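Oxidoreductase, NAD-binding/iron-sulfur cluster-binding protein (Nitratireductor pacificus pht-3B, PDB 6ZXU) catalyses reductive dehalogenation as a catabolic enzyme, holding a cobalamin (B12) and two [4Fe-4S] clusters that probably relay electrons to it. Local coordinates at residues P37-P42 / R106-K111; L110-Y115 / K638-D643; D97-D102 / R188-P193; F317-E322 / S408-G413. All blocks are in the same frame, centred on the assembly; numbering follows the deposited sequence. Where two conformers were deposited one is given.

Interaction 1. Residues P37-P42 / R106-K111; sequences PNHLGP and RAENLK
The backbones come closest where the CA atoms of His39 and Lys111 stand 5.1 Å apart, a 3-10 turn at residues 38-40 set against the flank of helix 103-116. The turn is closed by Leu40 N bonding to Pro37 O and Gly41 N to Asn38 O. From it His39 reaches toward the helix, its CB 3.3 Å from Glu108 O. With chi1 of 67°, CG sits between the backbone N and the carbonyl carbon, and the ring is brought alongside Glu108 with both side chains pointing the same way. Glu108 is extended beyond CG and lays its methylene over the imidazole: CG is 3.6 Å from the centroid of the His39 ring and 4° off the ring normal, a CH-pi contact. The carboxylate follows, stacked at 12° to the ring plane, with OE2 4.1 Å from His39 NE2, close enough for its charge probably to favour a protonated imidazole. Lys111 gives only its aliphatic part, CB lying 4.1 Å from His39 CB, while its NZ makes a salt bridge with Asp246. This is a surface contact away from the cofactors, in which an N-terminal loop ahead of helix 74-85 is laid on helix 103-116 through a histidine-glutamate stack.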
loop_
_atom_site.group_PDB
_atom_site.type_symbol
_atom_site.label_atom_id
_atom_site.label_comp_id
_atom_site.label_asym_id
_atom_site.label_seq_id
_atom_site.Cartn_x
_atom_site.Cartn_y
_atom_site.Cartn_z
ATOM N N PRO A 37 18.056 -11.143 3.328
ATOM C CA PRO A 37 17.785 -10.349 2.129
ATOM C C PRO A 37 16.427 -10.585 1.545
ATOM O O PRO A 37 15.886 -11.681 1.628
ATOM C CB PRO A 37 18.902 -10.746 1.171
ATOM C CG PRO A 37 19.487 -11.970 1.679
ATOM C CD PRO A 37 19.172 -12.092 3.143
ATOM N N ASN A 38 15.864 -9.544 0.932
ATOM C CA ASN A 38 14.494 -9.607 0.461
ATOM C C ASN A 38 14.235 -10.642 -0.599
ATOM O O ASN A 38 13.122 -11.113 -0.734
ATOM C CB ASN A 38 14.043 -8.266 -0.052
ATOM C CG ASN A 38 13.842 -7.267 1.030
ATOM O OD1 ASN A 38 14.802 -6.747 1.606
ATOM N ND2 ASN A 38 12.614 -6.863 1.206
ATOM N N HIS A 39 15.245 -10.996 -1.386
ATOM C CA HIS A 39 15.012 -11.981 -2.461
ATOM C C HIS A 39 14.702 -13.364 -1.964
ATOM O O HIS A 39 14.179 -14.188 -2.735
ATOM C CB HIS A 39 16.148 -12.027 -3.436
ATOM C CG HIS A 39 17.408 -12.550 -2.874
ATOM N ND1 HIS A 39 18.368 -11.741 -2.322
ATOM C CD2 HIS A 39 17.897 -13.806 -2.823
ATOM C CE1 HIS A 39 19.377 -12.480 -1.893
ATOM N NE2 HIS A 39 19.116 -13.735 -2.210
ATOM N N LEU A 40 14.954 -13.624 -0.681
ATOM C CA LEU A 40 14.603 -14.881 -0.098
ATOM C C LEU A 40 13.141 -15.030 0.223
ATOM O O LEU A 40 12.655 -16.129 0.408
ATOM C CB LEU A 40 15.473 -15.115 1.189
ATOM C CG LEU A 40 16.982 -15.211 0.948
ATOM C CD1 LEU A 40 17.760 -15.536 2.194
ATOM C CD2 LEU A 40 17.334 -16.260 -0.101
ATOM N N GLY A 41 12.442 -13.903 0.326
ATOM C CA GLY A 41 11.037 -13.876 0.667
ATOM C C GLY A 41 10.731 -14.240 2.139
ATOM O O GLY A 41 11.645 -14.503 2.962
ATOM N N PRO A 42 9.431 -14.369 2.447
ATOM C CA PRO A 42 9.006 -14.668 3.823
ATOM C C PRO A 42 8.939 -16.136 4.181
ATOM O O PRO A 42 8.796 -16.431 5.354
ATOM C CB PRO A 42 7.641 -14.029 3.862
ATOM C CG PRO A 42 7.096 -14.202 2.488
ATOM C CD PRO A 42 8.281 -14.064 1.568
ATOM N N ARG A 106 20.833 -9.848 -10.969
ATOM C CA ARG A 106 19.577 -9.589 -11.640
ATOM C C ARG A 106 18.481 -10.439 -11.074
ATOM O O ARG A 106 17.310 -9.998 -10.940
ATOM C CB ARG A 106 19.690 -9.844 -13.154
ATOM C CG ARG A 106 20.597 -8.848 -13.868
ATOM C CD ARG A 106 20.796 -9.367 -15.291
ATOM N NE ARG A 106 21.472 -8.419 -16.193
ATOM C CZ ARG A 106 21.532 -8.617 -17.519
ATOM N NH1 ARG A 106 20.977 -9.711 -18.070
ATOM N NH2 ARG A 106 22.129 -7.739 -18.272
ATOM N N ALA A 107 18.808 -11.674 -10.812
ATOM C CA ALA A 107 17.812 -12.631 -10.269
ATOM C C ALA A 107 17.337 -12.221 -8.880
ATOM O O ALA A 107 16.140 -12.194 -8.617
ATOM C CB ALA A 107 18.394 -13.998 -10.184
ATOM N N GLU A 108 18.256 -11.864 -8.023
ATOM C CA GLU A 108 17.902 -11.357 -6.673
ATOM C C GLU A 108 16.949 -10.179 -6.769
ATOM O O GLU A 108 15.893 -10.175 -6.147
ATOM C CB GLU A 108 19.157 -10.949 -5.899
ATOM C CG GLU A 108 20.015 -12.203 -5.581
ATOM C CD GLU A 108 21.438 -11.892 -5.149
ATOM O OE1 GLU A 108 21.820 -10.670 -5.061
ATOM O OE2 GLU A 108 22.161 -12.893 -4.874
ATOM N N ASN A 109 17.306 -9.202 -7.569
ATOM C CA ASN A 109 16.498 -7.979 -7.732
ATOM C C ASN A 109 15.111 -8.235 -8.217
ATOM O O ASN A 109 14.165 -7.658 -7.742
ATOM C CB ASN A 109 17.220 -6.993 -8.604
ATOM C CG ASN A 109 16.333 -5.846 -9.034
ATOM O OD1 ASN A 109 15.735 -5.904 -10.100
ATOM N ND2 ASN A 109 16.293 -4.788 -8.211
ATOM N N LEU A 110 14.973 -9.120 -9.175
ATOM C CA LEU A 110 13.683 -9.357 -9.742
ATOM C C LEU A 110 12.812 -10.212 -8.809
ATOM O O LEU A 110 11.602 -10.047 -8.741
ATOM C CB LEU A 110 13.858 -10.012 -11.083
ATOM C CG LEU A 110 12.757 -9.989 -12.077
ATOM C CD1 LEU A 110 12.282 -8.582 -12.367
ATOM C CD2 LEU A 110 13.212 -10.713 -13.372
ATOM N N LYS A 111 13.431 -11.160 -8.101
ATOM C CA LYS A 111 12.713 -11.902 -7.055
ATOM C C LYS A 111 12.266 -11.014 -5.906
ATOM O O LYS A 111 11.168 -11.099 -5.475
ATOM C CB LYS A 111 13.597 -13.004 -6.477
ATOM C CG LYS A 111 13.768 -14.197 -7.373
ATOM C CD LYS A 111 14.753 -15.161 -6.661
ATOM C CE LYS A 111 14.363 -16.564 -6.962
ATOM N NZ LYS A 111 15.409 -17.420 -6.316
#

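Interaction 2. Residues L110-Y115 / K638-D643; sequences LKASAY and KRWWFD
Trp640 presents one face of its indole to helix 103-116, where the backbone carbonyl of Ala112 lies over the rim, its O 4.2 Å above the plane. Trp641 meets the opposite face edge to face, its CE3 3.6 Å above the plane and offset toward the rim, while Trp640 NE1 lies in the plane of the Trp641 ring at its edge; the two indoles are nearly perpendicular. Ala112 CB packs near the root of the side chain, 3.6 Å from Trp640 CB. Farther out on the six-membered ring, Ser113 OG approaches CZ3 of Trp640 obliquely at 3.4 Å. A chi1 of 54° tucks the indole back over its own main chain and turns it against the helix. The polar atoms look elsewhere: Ser113 OG bonds to Asn109 O one turn back, and Trp640 NE1 to Thr434 OG1. Arg639 NH2 and Asp643 OD2, 2.9 Å apart, form a salt bridge internal to the loop. Between the side chains of this buried contact, then, adhesion is van der Waals, and the indole lies close to the helix backbone beside Ala112; a polar tie comes one turn earlier on the helix, where Asn109 ND2 hydrogen-bonds to Trp640 O.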
loop_
_atom_site.group_PDB
_atom_site.type_symbol
_atom_site.label_atom_id
_atom_site.label_comp_id
_atom_site.label_asym_id
_atom_site.label_seq_id
_atom_site.Cartn_x
_atom_site.Cartn_y
_atom_site.Cartn_z
ATOM N N LEU A 110 14.973 -9.120 -9.175
ATOM C CA LEU A 110 13.683 -9.357 -9.742
ATOM C C LEU A 110 12.812 -10.212 -8.809
ATOM O O LEU A 110 11.602 -10.047 -8.741
ATOM C CB LEU A 110 13.858 -10.012 -11.083
ATOM C CG LEU A 110 12.757 -9.989 -12.077
ATOM C CD1 LEU A 110 12.282 -8.582 -12.367
ATOM C CD2 LEU A 110 13.212 -10.713 -13.372
ATOM N N LYS A 111 13.431 -11.160 -8.101
ATOM C CA LYS A 111 12.713 -11.902 -7.055
ATOM C C LYS A 111 12.266 -11.014 -5.906
ATOM O O LYS A 111 11.168 -11.099 -5.475
ATOM C CB LYS A 111 13.597 -13.004 -6.477
ATOM C CG LYS A 111 13.768 -14.197 -7.373
ATOM C CD LYS A 111 14.753 -15.161 -6.661
ATOM C CE LYS A 111 14.363 -16.564 -6.962
ATOM N NZ LYS A 111 15.409 -17.420 -6.316
ATOM N N ALA A 112 13.125 -10.100 -5.489
ATOM C CA ALA A 112 12.779 -9.122 -4.465
ATOM C C ALA A 112 11.658 -8.185 -4.934
ATOM O O ALA A 112 10.785 -7.798 -4.137
ATOM C CB ALA A 112 14.003 -8.308 -4.075
ATOM N N SER A 113 11.602 -7.926 -6.213
ATOM C CA SER A 113 10.536 -7.119 -6.803
ATOM C C SER A 113 9.237 -7.831 -6.710
ATOM O O SER A 113 8.225 -7.184 -6.427
ATOM C CB SER A 113 10.839 -6.741 -8.271
ATOM O OG SER A 113 12.026 -5.997 -8.415
ATOM N N ALA A 114 9.203 -9.134 -7.014
ATOM C CA ALA A 114 7.989 -9.878 -6.950
ATOM C C ALA A 114 7.429 -9.994 -5.530
ATOM O O ALA A 114 6.232 -9.877 -5.315
ATOM C CB ALA A 114 8.186 -11.224 -7.576
ATOM N N TYR A 115 8.304 -10.207 -4.551
ATOM C CA TYR A 115 7.919 -10.307 -3.170
ATOM C C TYR A 115 7.412 -8.932 -2.682
ATOM O O TYR A 115 6.454 -8.881 -1.933
ATOM C CB TYR A 115 9.110 -10.791 -2.282
ATOM C CG TYR A 115 9.373 -12.279 -2.417
ATOM C CD1 TYR A 115 8.358 -13.186 -2.184
ATOM C CD2 TYR A 115 10.589 -12.768 -2.800
ATOM C CE1 TYR A 115 8.553 -14.537 -2.276
ATOM C CE2 TYR A 115 10.787 -14.123 -2.914
ATOM C CZ TYR A 115 9.799 -15.004 -2.647
ATOM O OH TYR A 115 9.978 -16.338 -2.690
ATOM N N LYS A 638 18.729 -4.948 3.360
ATOM C CA LYS A 638 17.397 -4.793 2.773
ATOM C C LYS A 638 17.345 -3.910 1.513
ATOM O O LYS A 638 16.276 -3.628 0.989
ATOM C CB LYS A 638 16.460 -4.266 3.820
ATOM C CG LYS A 638 16.343 -5.094 5.121
ATOM C CD LYS A 638 15.697 -6.420 4.838
ATOM C CE LYS A 638 15.368 -7.099 6.125
ATOM N NZ LYS A 638 14.582 -8.311 5.820
ATOM N N ARG A 639 18.477 -3.410 1.040
ATOM C CA ARG A 639 18.521 -2.576 -0.122
ATOM C C ARG A 639 18.548 -3.421 -1.374
ATOM O O ARG A 639 19.609 -3.703 -1.932
ATOM C CB ARG A 639 19.698 -1.599 -0.036
ATOM C CG ARG A 639 19.681 -0.529 -1.124
ATOM C CD ARG A 639 20.576 0.597 -0.731
ATOM N NE ARG A 639 20.848 1.524 -1.810
ATOM C CZ ARG A 639 21.742 2.515 -1.673
ATOM N NH1 ARG A 639 22.375 2.676 -0.517
ATOM N NH2 ARG A 639 21.982 3.381 -2.649
ATOM N N TRP A 640 17.381 -3.848 -1.835
ATOM C CA TRP A 640 17.334 -4.815 -2.891
ATOM C C TRP A 640 17.172 -4.194 -4.275
ATOM O O TRP A 640 17.268 -4.927 -5.271
ATOM C CB TRP A 640 16.118 -5.740 -2.684
ATOM C CG TRP A 640 14.793 -5.025 -2.529
ATOM C CD1 TRP A 640 14.223 -4.614 -1.321
ATOM C CD2 TRP A 640 13.861 -4.640 -3.559
ATOM N NE1 TRP A 640 13.008 -3.980 -1.548
ATOM C CE2 TRP A 640 12.759 -3.987 -2.901
ATOM C CE3 TRP A 640 13.870 -4.733 -4.937
ATOM C CZ2 TRP A 640 11.703 -3.461 -3.606
ATOM C CZ3 TRP A 640 12.862 -4.184 -5.636
ATOM C CH2 TRP A 640 11.767 -3.577 -4.984
ATOM N N TRP A 641 16.829 -2.901 -4.354
ATOM C CA TRP A 641 16.470 -2.256 -5.647
ATOM C C TRP A 641 17.706 -1.635 -6.295
ATOM O O TRP A 641 18.736 -1.383 -5.638
ATOM C CB TRP A 641 15.379 -1.151 -5.423
ATOM C CG TRP A 641 15.808 -0.083 -4.429
ATOM C CD1 TRP A 641 16.429 1.115 -4.713
ATOM C CD2 TRP A 641 15.672 -0.135 -3.016
ATOM N NE1 TRP A 641 16.709 1.777 -3.559
ATOM C CE2 TRP A 641 16.228 1.034 -2.504
ATOM C CE3 TRP A 641 15.102 -1.058 -2.137
ATOM C CZ2 TRP A 641 16.304 1.263 -1.150
ATOM C CZ3 TRP A 641 15.175 -0.840 -0.809
ATOM C CH2 TRP A 641 15.767 0.320 -0.306
ATOM N N PHE A 642 17.582 -1.369 -7.598
ATOM C CA PHE A 642 18.606 -0.653 -8.377
ATOM C C PHE A 642 18.392 0.852 -8.289
ATOM O O PHE A 642 17.256 1.315 -8.265
ATOM C CB PHE A 642 18.543 -1.066 -9.857
ATOM C CG PHE A 642 18.816 -2.521 -10.147
ATOM C CD1 PHE A 642 19.592 -3.294 -9.326
ATOM C CD2 PHE A 642 18.285 -3.084 -11.304
ATOM C CE1 PHE A 642 19.826 -4.605 -9.587
ATOM C CE2 PHE A 642 18.528 -4.391 -11.617
ATOM C CZ PHE A 642 19.301 -5.149 -10.758
ATOM N N ASP A 643 19.471 1.599 -8.226
ATOM C CA ASP A 643 19.423 3.042 -8.309
ATOM C C ASP A 643 19.415 3.509 -9.794
ATOM O O ASP A 643 20.451 3.673 -10.409
ATOM C CB ASP A 643 20.628 3.649 -7.602
ATOM C CG ASP A 643 20.535 3.527 -6.127
ATOM O OD1 ASP A 643 19.424 3.292 -5.572
ATOM O OD2 ASP A 643 21.550 3.626 -5.492
#

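Interaction 3. Residues D97-D102 / R188-P193; sequences DAIPDD and RWMGFP
Ile99 fits against a Schellman motif that ends helix 168-190, touching Met190, just before Gly191, and Phe192 just beyond that terminating glycine. Its CG1 branch runs to the helix end: CG1 is 3.6 Å from Met190 O, and CD1 reaches 3.9 Å from Met190 CG. The other branch, CG2, meets the Phe192 ring at CE1 from an oblique direction, again at 3.9 Å, the two side chains sliding past each other in opposite directions. With chi1 of -48° the isoleucine sets CG1 beside its backbone N and CG2 beside its carbonyl carbon, so that the two branches part toward different partners. The turn that holds those partners depends on Gly191, whose positive phi of 115° ends the helix, with Gly191 N bonded to Arg188 O. In the next shell, Tyr241 touches Met190 and its ring meets that of Phe192 at about 50°, while Arg188 bonds to the backbone oxygens of Phe87 and Leu88. On the other side of the contact, the loop 97-102 leads straight into helix 103-116: Pro100 O accepts from Arg106 NE, and Asp102 is the N-cap. The contact thus joins the end of one helix to the loop before another, away from the cofactors. The N-cap itself is made by Asp102 OD1, which accepts from Ala104 N.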
loop_
_atom_site.group_PDB
_atom_site.type_symbol
_atom_site.label_atom_id
_atom_site.label_comp_id
_atom_site.label_asym_id
_atom_site.label_seq_id
_atom_site.Cartn_x
_atom_site.Cartn_y
_atom_site.Cartn_z
ATOM N N ASP A 97 23.102 2.393 -19.999
ATOM C CA ASP A 97 24.458 1.956 -19.601
ATOM C C ASP A 97 24.482 1.418 -18.164
ATOM O O ASP A 97 25.587 1.203 -17.647
ATOM C CB ASP A 97 25.475 3.190 -19.668
ATOM N N ALA A 98 23.331 1.333 -17.463
ATOM C CA ALA A 98 23.368 1.197 -15.988
ATOM C C ALA A 98 22.775 -0.064 -15.437
ATOM O O ALA A 98 22.694 -0.189 -14.217
ATOM C CB ALA A 98 22.704 2.417 -15.333
ATOM N N ILE A 99 22.337 -0.972 -16.290
ATOM C CA ILE A 99 21.771 -2.220 -15.814
ATOM C C ILE A 99 22.922 -3.156 -15.399
ATOM O O ILE A 99 23.870 -3.382 -16.165
ATOM C CB ILE A 99 20.917 -2.891 -16.892
ATOM C CG1 ILE A 99 19.955 -1.879 -17.529
ATOM C CG2 ILE A 99 20.152 -4.082 -16.324
ATOM C CD1 ILE A 99 19.077 -1.152 -16.504
ATOM N N PRO A 100 22.877 -3.712 -14.171
ATOM C CA PRO A 100 23.887 -4.722 -13.773
ATOM C C PRO A 100 23.926 -5.901 -14.678
ATOM O O PRO A 100 22.877 -6.345 -15.168
ATOM C CB PRO A 100 23.480 -5.106 -12.358
ATOM C CG PRO A 100 22.696 -3.902 -11.877
ATOM C CD PRO A 100 21.967 -3.405 -13.076
ATOM N N ASP A 101 25.165 -6.351 -14.991
ATOM C CA ASP A 101 25.403 -7.490 -15.923
ATOM C C ASP A 101 25.171 -8.829 -15.222
ATOM O O ASP A 101 24.628 -9.771 -15.813
ATOM C CB ASP A 101 26.840 -7.448 -16.560
ATOM N N ASP A 102 25.571 -8.912 -13.955
ATOM C CA ASP A 102 25.569 -10.197 -13.197
ATOM C C ASP A 102 24.223 -10.858 -13.073
ATOM O O ASP A 102 23.333 -10.286 -12.445
ATOM C CB ASP A 102 26.151 -9.925 -11.809
ATOM C CG ASP A 102 26.315 -11.198 -10.991
ATOM O OD1 ASP A 102 25.950 -12.294 -11.491
ATOM O OD2 ASP A 102 26.750 -11.093 -9.849
ATOM N N ARG A 188 10.885 -4.218 -19.293
ATOM C CA ARG A 188 10.773 -3.447 -20.553
ATOM C C ARG A 188 11.318 -2.035 -20.423
ATOM O O ARG A 188 12.004 -1.534 -21.303
ATOM C CB ARG A 188 9.364 -3.437 -21.063
ATOM C CG ARG A 188 8.908 -4.754 -21.648
ATOM C CD ARG A 188 7.603 -4.618 -22.399
ATOM N NE ARG A 188 6.467 -4.148 -21.547
ATOM C CZ ARG A 188 5.602 -4.909 -20.922
ATOM N NH1 ARG A 188 5.699 -6.266 -20.893
ATOM N NH2 ARG A 188 4.633 -4.343 -20.212
ATOM N N TRP A 189 11.109 -1.399 -19.282
ATOM C CA TRP A 189 11.685 -0.077 -19.043
ATOM C C TRP A 189 13.171 -0.050 -18.792
ATOM O O TRP A 189 13.832 0.984 -18.961
ATOM C CB TRP A 189 10.964 0.611 -17.885
ATOM C CG TRP A 189 9.734 1.348 -18.315
ATOM C CD1 TRP A 189 8.409 0.945 -18.222
ATOM C CD2 TRP A 189 9.726 2.611 -18.968
ATOM N NE1 TRP A 189 7.589 1.918 -18.746
ATOM C CE2 TRP A 189 8.358 2.958 -19.201
ATOM C CE3 TRP A 189 10.749 3.512 -19.365
ATOM C CZ2 TRP A 189 7.981 4.148 -19.848
ATOM C CZ3 TRP A 189 10.363 4.734 -20.014
ATOM C CH2 TRP A 189 8.990 5.023 -20.237
ATOM N N MET A 190 13.739 -1.181 -18.365
ATOM C CA MET A 190 15.181 -1.348 -18.220
ATOM C C MET A 190 15.859 -1.661 -19.583
ATOM O O MET A 190 17.082 -1.598 -19.690
ATOM C CB MET A 190 15.466 -2.477 -17.233
ATOM C CG MET A 190 15.353 -2.015 -15.795
ATOM S SD MET A 190 16.062 -3.231 -14.622
ATOM C CE MET A 190 15.151 -4.745 -14.988
ATOM N N GLY A 191 15.061 -1.964 -20.614
ATOM C CA GLY A 191 15.578 -2.044 -21.980
ATOM C C GLY A 191 15.488 -3.442 -22.567
ATOM O O GLY A 191 16.017 -3.656 -23.647
ATOM N N PHE A 192 14.763 -4.366 -21.939
ATOM C CA PHE A 192 14.716 -5.747 -22.371
ATOM C C PHE A 192 13.334 -6.156 -22.670
ATOM O O PHE A 192 12.412 -5.885 -21.883
ATOM C CB PHE A 192 15.317 -6.714 -21.281
ATOM C CG PHE A 192 16.711 -6.406 -20.894
ATOM C CD1 PHE A 192 16.996 -5.390 -19.979
ATOM C CD2 PHE A 192 17.776 -7.081 -21.474
ATOM C CE1 PHE A 192 18.293 -5.026 -19.674
ATOM C CE2 PHE A 192 19.057 -6.743 -21.148
ATOM C CZ PHE A 192 19.330 -5.733 -20.231
ATOM N N PRO A 193 13.097 -6.789 -23.811
ATOM C CA PRO A 193 11.785 -7.346 -24.073
ATOM C C PRO A 193 11.363 -8.370 -23.056
ATOM O O PRO A 193 12.165 -9.160 -22.544
ATOM C CB PRO A 193 11.956 -8.010 -25.446
ATOM C CG PRO A 193 12.990 -7.140 -26.095
ATOM C CD PRO A 193 13.961 -6.850 -25.009
#

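Interaction 4. Residues F317-E322 / S408-G413; sequences FFKRAE and SDEVEG
Two bends in the Lys319 chain, at chi2 (-40°) and chi4 (-67°), curl its end round toward Glu410, which is itself folded at chi2 (-65°). The two side chains cross at a slant. They meet through the last methylene of the lysine: CE is 3.4 Å from Glu410 OE2 and 3.8 Å from its CG. The ammonium stands farther back, NZ 3.8 Å from Glu410 OE2, a long salt bridge. A water beside the pair lies weakly within reach of both Lys319 NZ and Glu410 OE2. In the loop 408-413, one of the two conformers of Asp409 forms an Asx motif, its OD2 accepting from the backbone N of Glu412. Helix 317-323 begins at the cobalamin, where Phe317 N donates to the cofactor, and Lys319 lies about 7 Å from it between side chain and ligand. Glu410 also has a weak, long ion pair with Lys313. Attraction between Lys319 and Glu410 is therefore probably mainly electrostatic, with at most a weak water link, joining the helix at the cofactor pocket to the loop 408-413 without a tight direct ion pair.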
loop_
_atom_site.group_PDB
_atom_site.type_symbol
_atom_site.label_atom_id
_atom_site.label_comp_id
_atom_site.label_asym_id
_atom_site.label_seq_id
_atom_site.Cartn_x
_atom_site.Cartn_y
_atom_site.Cartn_z
ATOM N N PHE A 317 -2.032 20.581 -2.778
ATOM C CA PHE A 317 -0.795 21.188 -3.179
ATOM C C PHE A 317 -0.068 20.514 -4.350
ATOM O O PHE A 317 0.716 21.206 -4.978
ATOM C CB PHE A 317 0.187 21.435 -2.043
ATOM C CG PHE A 317 0.058 22.799 -1.432
ATOM C CD1 PHE A 317 -1.072 23.150 -0.793
ATOM C CD2 PHE A 317 1.139 23.689 -1.418
ATOM C CE1 PHE A 317 -1.218 24.417 -0.215
ATOM C CE2 PHE A 317 1.019 24.942 -0.875
ATOM C CZ PHE A 317 -0.182 25.314 -0.240
ATOM N N PHE A 318 -0.350 19.273 -4.701
ATOM C CA PHE A 318 0.117 18.781 -6.023
ATOM C C PHE A 318 -0.580 19.515 -7.164
ATOM O O PHE A 318 0.051 19.789 -8.169
ATOM C CB PHE A 318 -0.107 17.294 -6.174
ATOM C CG PHE A 318 0.791 16.461 -5.293
ATOM C CD1 PHE A 318 2.137 16.760 -5.216
ATOM C CD2 PHE A 318 0.270 15.440 -4.496
ATOM C CE1 PHE A 318 2.971 16.017 -4.407
ATOM C CE2 PHE A 318 1.111 14.705 -3.651
ATOM C CZ PHE A 318 2.441 14.983 -3.651
ATOM N N LYS A 319 -1.894 19.769 -7.062
ATOM C CA LYS A 319 -2.613 20.550 -8.063
ATOM C C LYS A 319 -2.104 21.985 -8.123
ATOM O O LYS A 319 -1.953 22.565 -9.207
ATOM C CB LYS A 319 -4.126 20.536 -7.811
ATOM C CG LYS A 319 -4.751 19.174 -7.788
ATOM C CD LYS A 319 -4.137 18.377 -8.846
ATOM C CE LYS A 319 -5.069 17.336 -9.403
ATOM N NZ LYS A 319 -5.374 16.323 -8.471
ATOM N N ARG A 320 -1.716 22.558 -6.995
ATOM C CA ARG A 320 -1.116 23.863 -6.979
ATOM C C ARG A 320 0.198 23.902 -7.701
ATOM O O ARG A 320 0.485 24.811 -8.484
ATOM C CB ARG A 320 -0.970 24.399 -5.574
ATOM C CG ARG A 320 -2.293 24.542 -4.831
ATOM C CD ARG A 320 -2.223 25.515 -3.652
ATOM N NE ARG A 320 -2.097 26.920 -4.044
ATOM C CZ ARG A 320 -2.258 27.966 -3.243
ATOM N NH1 ARG A 320 -2.592 27.805 -1.964
ATOM N NH2 ARG A 320 -2.012 29.156 -3.696
ATOM N N ALA A 321 1.024 22.864 -7.490
ATOM C CA ALA A 321 2.294 22.748 -8.194
ATOM C C ALA A 321 2.101 22.634 -9.701
ATOM O O ALA A 321 2.740 23.331 -10.439
ATOM C CB ALA A 321 3.079 21.533 -7.642
ATOM N N GLU A 322 1.181 21.756 -10.133
ATOM C CA GLU A 322 0.857 21.565 -11.501
ATOM C C GLU A 322 0.413 22.883 -12.156
ATOM O O GLU A 322 0.738 23.129 -13.297
ATOM C CB GLU A 322 -0.293 20.581 -11.621
ATOM C CG GLU A 322 -0.632 20.323 -13.049
ATOM C CD GLU A 322 -1.624 19.198 -13.235
ATOM O OE1 GLU A 322 -2.048 18.502 -12.220
ATOM O OE2 GLU A 322 -2.030 19.041 -14.440
ATOM N N SER A 408 -15.218 21.396 -4.944
ATOM C CA SER A 408 -15.307 21.521 -6.410
ATOM C C SER A 408 -14.138 20.764 -7.053
ATOM O O SER A 408 -13.092 20.552 -6.393
ATOM C CB SER A 408 -15.259 22.994 -6.814
ATOM O OG SER A 408 -14.088 23.676 -6.349
ATOM N N ASP A 409 -14.312 20.334 -8.293
ATOM C CA ASP A 409 -13.229 19.665 -9.030
ATOM C C ASP A 409 -12.265 20.714 -9.590
ATOM O O ASP A 409 -12.582 21.916 -9.717
ATOM C CB ASP A 409 -13.776 18.729 -10.120
ATOM C CG ASP A 409 -14.187 19.498 -11.396
ATOM O OD1 ASP A 409 -15.252 20.173 -11.382
ATOM O OD2 ASP A 409 -13.446 19.438 -12.419
ATOM N N GLU A 410 -11.067 20.266 -9.929
ATOM C CA GLU A 410 -10.008 21.199 -10.380
ATOM C C GLU A 410 -9.945 21.369 -11.921
ATOM O O GLU A 410 -9.213 22.165 -12.391
ATOM C CB GLU A 410 -8.635 20.737 -9.869
ATOM C CG GLU A 410 -7.956 19.534 -10.589
ATOM C CD GLU A 410 -8.664 18.169 -10.496
ATOM O OE1 GLU A 410 -9.810 18.086 -9.930
ATOM O OE2 GLU A 410 -8.028 17.163 -11.009
ATOM N N VAL A 411 -10.652 20.536 -12.653
ATOM C CA VAL A 411 -10.529 20.582 -14.093
ATOM C C VAL A 411 -11.570 21.555 -14.666
ATOM O O VAL A 411 -11.201 22.534 -15.316
ATOM C CB VAL A 411 -10.719 19.197 -14.725
ATOM C CG1 VAL A 411 -10.738 19.306 -16.283
ATOM C CG2 VAL A 411 -9.603 18.281 -14.248
ATOM N N GLU A 412 -12.853 21.267 -14.432
ATOM C CA GLU A 412 -13.992 22.110 -14.885
ATOM C C GLU A 412 -14.399 23.110 -13.767
ATOM O O GLU A 412 -15.089 24.082 -14.037
ATOM C CB GLU A 412 -15.203 21.219 -15.320
ATOM N N GLY A 413 -14.034 22.859 -12.492
ATOM C CA GLY A 413 -14.452 23.770 -11.399
ATOM C C GLY A 413 -15.864 23.604 -10.930
ATOM O O GLY A 413 -16.356 24.483 -10.246
HETATM O O HOH W 1 -7.515 14.052 -9.958
#

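From the N terminus, residues 37-42 close the first loop on helix 103-116 in interaction 1. Before that helix is reached, residues 97-102 set out on interaction 3, which closes at the end of helix 168-190; its segments alternate with those of interaction 1, so the two cross. Interaction 2 leaves the same helix at 110-115, crosses interaction 3 and closes 523 residues later at 638-643. Interaction 4 is nested inside that long loop, on the cobalamin side, its centre about 35 Å from that of interaction 2. Helix 103-116 thus gathers the N-terminal loop and the loop before strand 645-647, whose Phe642 also touches Pro100 and Met190 of interaction 3 at the end of helix 168-190.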